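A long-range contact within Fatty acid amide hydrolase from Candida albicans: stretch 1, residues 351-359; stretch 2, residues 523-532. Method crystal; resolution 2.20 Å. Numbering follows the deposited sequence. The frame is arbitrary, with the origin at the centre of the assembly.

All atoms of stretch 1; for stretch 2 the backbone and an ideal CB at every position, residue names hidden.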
ATOM      1  N   GLY A 351      19.836 -18.598  -9.758  1.00 29.90           N
ATOM      2  CA  GLY A 351      19.274 -19.916  -9.939  1.00 28.08           C
ATOM      3  C   GLY A 351      18.510 -20.099 -11.233  1.00 31.15           C
ATOM      4  O   GLY A 351      18.039 -21.210 -11.503  1.00 32.91           O
ATOM      5  N   LEU A 352      18.367 -19.047 -12.039  1.00 27.96           N
ATOM      6  CA  LEU A 352      17.664 -19.109 -13.314  1.00 28.19           C
ATOM      7  C   LEU A 352      18.587 -18.935 -14.509  1.00 27.25           C
ATOM      8  O   LEU A 352      18.592 -19.779 -15.409  1.00 27.89           O
ATOM      9  CB  LEU A 352      16.557 -18.042 -13.362  1.00 24.74           C
ATOM     10  CG  LEU A 352      15.624 -18.102 -12.156  1.00 30.31           C
ATOM     11  CD1 LEU A 352      14.540 -17.061 -12.260  1.00 29.93           C
ATOM     12  CD2 LEU A 352      15.023 -19.501 -12.023  1.00 28.58           C
ATOM     13  N   VAL A 353      19.363 -17.852 -14.551  1.00 25.66           N
ATOM     14  CA  VAL A 353      20.200 -17.532 -15.698  1.00 24.83           C
ATOM     15  C   VAL A 353      21.593 -17.162 -15.197  1.00 26.80           C
ATOM     16  O   VAL A 353      21.765 -16.155 -14.496  1.00 24.61           O
ATOM     17  CB  VAL A 353      19.604 -16.400 -16.558  1.00 26.62           C
ATOM     18  CG1 VAL A 353      20.505 -16.106 -17.760  1.00 17.69           C
ATOM     19  CG2 VAL A 353      18.181 -16.758 -17.037  1.00 24.50           C
ATOM     20  N   ARG A 354      22.583 -17.961 -15.589  1.00 28.57           N
ATOM     21  CA  ARG A 354      23.979 -17.696 -15.278  1.00 27.74           C
ATOM     22  C   ARG A 354      24.415 -16.354 -15.858  1.00 28.80           C
ATOM     23  O   ARG A 354      24.000 -15.969 -16.955  1.00 24.37           O
ATOM     24  CB  ARG A 354      24.831 -18.843 -15.839  1.00 30.16           C
ATOM     25  CG  ARG A 354      26.342 -18.648 -15.782  1.00 31.50           C
ATOM     26  CD  ARG A 354      27.074 -19.785 -16.491  1.00 29.63           C
ATOM     27  NE  ARG A 354      26.739 -19.870 -17.909  1.00 33.10           N
ATOM     28  CZ  ARG A 354      27.419 -20.591 -18.795  1.00 37.12           C
ATOM     29  NH1 ARG A 354      28.496 -21.279 -18.443  1.00 34.15           N
ATOM     30  NH2 ARG A 354      27.012 -20.620 -20.063  1.00 27.56           N
ATOM     31  N   VAL A 355      25.251 -15.625 -15.107  1.00 25.35           N
ATOM     32  CA  VAL A 355      25.726 -14.323 -15.555  1.00 26.34           C
ATOM     33  C   VAL A 355      26.974 -14.527 -16.403  1.00 30.54           C
ATOM     34  O   VAL A 355      27.644 -15.561 -16.323  1.00 27.76           O
ATOM     35  CB  VAL A 355      25.996 -13.341 -14.382  1.00 27.35           C
ATOM     36  CG1 VAL A 355      24.741 -13.135 -13.549  1.00 25.51           C
ATOM     37  CG2 VAL A 355      27.152 -13.820 -13.495  1.00 27.08           C
ATOM     38  N   SER A 356      27.268 -13.529 -17.241  1.00 26.66           N
ATOM     39  CA  SER A 356      28.384 -13.569 -18.171  1.00 26.46           C
ATOM     40  C   SER A 356      29.676 -13.138 -17.478  1.00 27.56           C
ATOM     41  O   SER A 356      29.643 -12.577 -16.381  1.00 26.98           O
ATOM     42  CB  SER A 356      28.071 -12.676 -19.370  1.00 25.53           C
ATOM     43  OG  SER A 356      28.319 -11.318 -19.053  1.00 30.93           O
ATOM     44  N   PRO A 357      30.831 -13.378 -18.105  1.00 27.41           N
ATOM     45  CA  PRO A 357      32.125 -13.179 -17.423  1.00 31.21           C
ATOM     46  C   PRO A 357      32.318 -11.787 -16.840  1.00 30.88           C
ATOM     47  O   PRO A 357      32.812 -11.680 -15.708  1.00 31.42           O
ATOM     48  CB  PRO A 357      33.148 -13.477 -18.526  1.00 29.93           C
ATOM     49  CG  PRO A 357      32.473 -14.580 -19.301  1.00 33.83           C
ATOM     50  CD  PRO A 357      31.001 -14.189 -19.332  1.00 28.80           C
ATOM     51  N   PRO A 358      31.985 -10.694 -17.549  1.00 31.17           N
ATOM     52  CA  PRO A 358      32.208  -9.375 -16.920  1.00 27.45           C
ATOM     53  C   PRO A 358      31.416  -9.177 -15.637  1.00 28.09           C
ATOM     54  O   PRO A 358      31.951  -8.600 -14.682  1.00 30.42           O
ATOM     55  CB  PRO A 358      31.798  -8.378 -18.011  1.00 28.89           C
ATOM     56  CG  PRO A 358      30.928  -9.142 -18.924  1.00 29.26           C
ATOM     57  CD  PRO A 358      31.464 -10.546 -18.920  1.00 32.44           C
ATOM     58  N   ILE A 359      30.173  -9.663 -15.575  1.00 26.30           N
ATOM     59  CA  ILE A 359      29.377  -9.522 -14.352  1.00 28.49           C
ATOM     60  C   ILE A 359      29.961 -10.378 -13.233  1.00 28.20           C
ATOM     61  O   ILE A 359      30.057  -9.938 -12.078  1.00 30.24           O
ATOM     62  CB  ILE A 359      27.897  -9.884 -14.602  1.00 25.00           C
ATOM     63  CG1 ILE A 359      27.337  -9.172 -15.845  1.00 26.16           C
ATOM     64  CG2 ILE A 359      27.063  -9.515 -13.392  1.00 27.92           C
ATOM     65  CD1 ILE A 359      27.399  -7.655 -15.770  1.00 22.87           C
ATOM     66  N   UNK A 523      15.514 -20.179 -22.151  1.00 30.27           N
ATOM     67  CA  UNK A 523      15.814 -18.770 -21.920  1.00 27.64           C
ATOM     68  C   UNK A 523      17.266 -18.569 -21.499  1.00 23.25           C
ATOM     69  O   UNK A 523      17.937 -17.652 -21.987  1.00 22.79           O
ATOM     70  CB  UNK A 523      14.877 -18.198 -20.855  1.00 27.64           C
ATOM     71  N   UNK A 524      17.771 -19.417 -20.597  1.00 25.48           N
ATOM     72  CA  UNK A 524      19.164 -19.282 -20.190  1.00 27.36           C
ATOM     73  C   UNK A 524      20.091 -19.455 -21.378  1.00 23.10           C
ATOM     74  O   UNK A 524      21.087 -18.734 -21.501  1.00 26.27           O
ATOM     75  CB  UNK A 524      19.508 -20.299 -19.100  1.00 27.36           C
ATOM     76  N   UNK A 525      19.779 -20.408 -22.263  1.00 27.74           N
ATOM     77  CA  UNK A 525      20.623 -20.650 -23.429  1.00 28.73           C
ATOM     78  C   UNK A 525      20.561 -19.474 -24.395  1.00 28.77           C
ATOM     79  O   UNK A 525      21.593 -19.011 -24.900  1.00 25.64           O
ATOM     80  CB  UNK A 525      20.201 -21.939 -24.138  1.00 28.73           C
ATOM     81  N   UNK A 526      19.347 -18.996 -24.677  1.00 27.18           N
ATOM     82  CA  UNK A 526      19.180 -17.803 -25.498  1.00 27.80           C
ATOM     83  C   UNK A 526      20.080 -16.664 -25.008  1.00 27.32           C
ATOM     84  O   UNK A 526      20.872 -16.099 -25.776  1.00 28.24           O
ATOM     85  CB  UNK A 526      17.716 -17.359 -25.493  1.00 27.80           C
ATOM     86  N   UNK A 527      20.007 -16.356 -23.715  1.00 23.86           N
ATOM     87  CA  UNK A 527      20.777 -15.238 -23.172  1.00 27.03           C
ATOM     88  C   UNK A 527      22.281 -15.513 -23.211  1.00 25.08           C
ATOM     89  O   UNK A 527      23.059 -14.660 -23.654  1.00 27.16           O
ATOM     90  CB  UNK A 527      20.338 -14.947 -21.735  1.00 27.03           C
ATOM     91  N   UNK A 528      22.717 -16.685 -22.723  1.00 24.63           N
ATOM     92  CA  UNK A 528      24.153 -16.941 -22.600  1.00 27.15           C
ATOM     93  C   UNK A 528      24.830 -17.085 -23.961  1.00 28.45           C
ATOM     94  O   UNK A 528      25.998 -16.701 -24.112  1.00 25.56           O
ATOM     95  CB  UNK A 528      24.391 -18.204 -21.770  1.00 27.15           C
ATOM     96  N   UNK A 529      24.137 -17.636 -24.961  1.00 28.16           N
ATOM     97  CA  UNK A 529      24.801 -17.814 -26.250  1.00 29.01           C
ATOM     98  C   UNK A 529      24.951 -16.502 -27.011  1.00 29.83           C
ATOM     99  O   UNK A 529      25.676 -16.465 -28.005  1.00 29.29           O
ATOM    100  CB  UNK A 529      24.024 -18.818 -27.104  1.00 29.01           C
ATOM    101  N   UNK A 530      24.337 -15.415 -26.539  1.00 31.06           N
ATOM    102  CA  UNK A 530      24.575 -14.099 -27.121  1.00 30.14           C
ATOM    103  C   UNK A 530      25.864 -13.450 -26.631  1.00 29.81           C
ATOM    104  O   UNK A 530      26.306 -12.467 -27.231  1.00 30.07           O
ATOM    105  CB  UNK A 530      23.393 -13.178 -26.812  1.00 30.14           C
ATOM    106  N   UNK A 531      26.469 -13.933 -25.547  1.00 29.57           N
ATOM    107  CA  UNK A 531      27.652 -13.245 -25.056  1.00 31.51           C
ATOM    108  C   UNK A 531      28.838 -13.522 -25.976  1.00 32.94           C
ATOM    109  O   UNK A 531      29.142 -14.674 -26.286  1.00 31.82           O
ATOM    110  CB  UNK A 531      27.970 -13.675 -23.623  1.00 31.51           C
ATOM    111  N   UNK A 532      29.508 -12.463 -26.392  1.00 34.55           N
ATOM    112  CA  UNK A 532      30.681 -12.497 -27.261  1.00 34.82           C
ATOM    113  C   UNK A 532      31.633 -11.419 -26.766  1.00 35.31           C
ATOM    114  O   UNK A 532      31.289 -10.234 -26.836  1.00 36.24           O
ATOM    115  CB  UNK A 532      30.309 -12.286 -28.730  1.00 34.82           C
TER

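At 523 the CA-to-CB bond points sideways, and the ideal CB is 5.3 Å from Val353 CG2. Stretch 1 sets little demand here; many side chains would fit. The residue is Leu523, which stays at the margin of the contact.

Position 524 points toward stretch 1. Its CA lies 4.9 Å from the CA of Val353, the closest pair of CA atoms there. The ideal CB is 3.8 Å from Leu352 O and 5.2 Å from Arg354 N. That backbone NH is a donor within reach of a longer side chain with an acceptor, so Glu or Gln would suit. The residue is Glu524. With chi1 and chi2 both t, the chain is extended, and Glu524 OE2 accepts a hydrogen bond from Arg354 N at 2.7 Å.

Position 525 points away and could hold almost any helix-compatible residue. It is Gln525, whose NE2 donates to OE1 of the residue at 529, at 3.0 Å. Position 526 is out of reach, so stretch 1 does not constrain it. It is Leu526.

Position 527 points toward stretch 1, with its ideal CB 4.1 Å from Val353 CG1. An aliphatic residue, or a longer chain with an aliphatic base, would suit. The residue is Glu527. Glu527 CB packs on Val353 CG1 at 4.1 Å, while the end of the side chain leads away and its carboxylate is bonded elsewhere in the structure.

Position 528 points toward Arg354; the ideal CB is 4.0 Å from Arg354 NH2. The guanidinium offers donors and Arg354 O an acceptor. An acid could take the former, but an amide, Asn or Gln, could serve both. The residue is Asn528. Asn528 OD1 lies at the guanidinium edge and accepts from Arg354 NE at 2.9 Å and Arg354 NH2 at 3.1 Å. Asn528 ND2 donates to Arg354 O at 3.0 Å.

Position 529 points away, leaving wide choice; it is Glu529, the partner of Gln525. Position 530 is out of reach, so stretch 1 leaves the choice open. It is Asn530.

Position 531 points toward stretch 1. The ideal CB is 4.4 Å from Ser356 CB and 5.3 Å from Pro357 CD. Carbon surface invites an aromatic or a large aliphatic residue. It is Tyr531. Ser356 CB and Pro357 CD lie over one ring face, in CH-pi contacts 4.2 and 4.1 Å from the Tyr531 ring centroid. Pro358 CD approaches Tyr531 OH at 3.4 Å.

Position 532 is out of reach and unconstrained here. It is Asp532.

Stretch 2, residues 523-532: LEQLENENYD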
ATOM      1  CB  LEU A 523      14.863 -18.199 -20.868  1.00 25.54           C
ATOM      2  CG  LEU A 523      14.986 -16.712 -20.481  1.00 31.56           C
ATOM      3  CD1 LEU A 523      14.856 -15.804 -21.692  1.00 23.17           C
ATOM      4  CD2 LEU A 523      13.941 -16.317 -19.415  1.00 27.60           C
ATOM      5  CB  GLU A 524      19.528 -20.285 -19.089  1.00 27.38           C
ATOM      6  CG  GLU A 524      20.888 -19.961 -18.449  1.00 26.47           C
ATOM      7  CD  GLU A 524      21.269 -20.913 -17.325  1.00 32.48           C
ATOM      8  OE1 GLU A 524      20.805 -22.068 -17.353  1.00 33.18           O
ATOM      9  OE2 GLU A 524      22.026 -20.508 -16.418  1.00 30.48           O
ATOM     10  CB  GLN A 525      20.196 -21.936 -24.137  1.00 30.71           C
ATOM     11  CG  GLN A 525      21.155 -22.332 -25.242  1.00 32.96           C
ATOM     12  CD  GLN A 525      20.650 -23.474 -26.090  1.00 33.74           C
ATOM     13  OE1 GLN A 525      19.852 -24.280 -25.645  1.00 33.79           O
ATOM     14  NE2 GLN A 525      21.113 -23.537 -27.327  1.00 38.51           N
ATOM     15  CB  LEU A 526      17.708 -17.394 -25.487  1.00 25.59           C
ATOM     16  CG  LEU A 526      17.281 -16.116 -26.205  1.00 29.42           C
ATOM     17  CD1 LEU A 526      17.803 -16.063 -27.645  1.00 28.25           C
ATOM     18  CD2 LEU A 526      15.762 -16.009 -26.166  1.00 26.87           C
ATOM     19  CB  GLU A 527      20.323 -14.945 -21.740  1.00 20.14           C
ATOM     20  CG  GLU A 527      18.986 -14.222 -21.645  1.00 27.49           C
ATOM     21  CD  GLU A 527      19.092 -12.705 -21.899  1.00 30.79           C
ATOM     22  OE1 GLU A 527      20.224 -12.157 -21.973  1.00 29.24           O
ATOM     23  OE2 GLU A 527      18.028 -12.055 -22.013  1.00 28.49           O
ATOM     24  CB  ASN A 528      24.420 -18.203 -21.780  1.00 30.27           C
ATOM     25  CG  ASN A 528      24.329 -17.981 -20.266  1.00 32.31           C
ATOM     26  OD1 ASN A 528      24.530 -18.917 -19.496  1.00 29.12           O
ATOM     27  ND2 ASN A 528      24.000 -16.759 -19.840  1.00 32.62           N
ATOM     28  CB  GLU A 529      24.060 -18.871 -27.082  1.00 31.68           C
ATOM     29  CG  GLU A 529      24.430 -20.305 -26.647  1.00 32.58           C
ATOM     30  CD  GLU A 529      23.724 -21.419 -27.427  1.00 46.04           C
ATOM     31  OE1 GLU A 529      22.760 -21.154 -28.197  1.00 43.51           O
ATOM     32  OE2 GLU A 529      24.142 -22.590 -27.249  1.00 49.63           O
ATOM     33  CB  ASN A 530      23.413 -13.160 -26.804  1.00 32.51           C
ATOM     34  CG  ASN A 530      22.237 -13.384 -27.710  1.00 31.58           C
ATOM     35  OD1 ASN A 530      22.379 -13.990 -28.761  1.00 32.87           O
ATOM     36  ND2 ASN A 530      21.067 -12.935 -27.298  1.00 29.69           N
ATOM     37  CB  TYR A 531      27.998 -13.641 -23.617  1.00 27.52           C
ATOM     38  CG  TYR A 531      29.223 -12.865 -23.167  1.00 30.53           C
ATOM     39  CD1 TYR A 531      29.130 -11.506 -22.869  1.00 32.77           C
ATOM     40  CD2 TYR A 531      30.492 -13.455 -23.151  1.00 31.41           C
ATOM     41  CE1 TYR A 531      30.253 -10.764 -22.524  1.00 31.31           C
ATOM     42  CE2 TYR A 531      31.624 -12.716 -22.804  1.00 29.11           C
ATOM     43  CZ  TYR A 531      31.493 -11.376 -22.494  1.00 28.94           C
ATOM     44  OH  TYR A 531      32.582 -10.638 -22.136  1.00 25.96           O
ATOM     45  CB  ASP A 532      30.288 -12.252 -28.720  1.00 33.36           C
ATOM     46  CG  ASP A 532      31.487 -12.253 -29.685  1.00 44.48           C
ATOM     47  OD1 ASP A 532      32.644 -11.967 -29.284  1.00 41.80           O
ATOM     48  OD2 ASP A 532      31.246 -12.501 -30.891  1.00 48.41           O
TER
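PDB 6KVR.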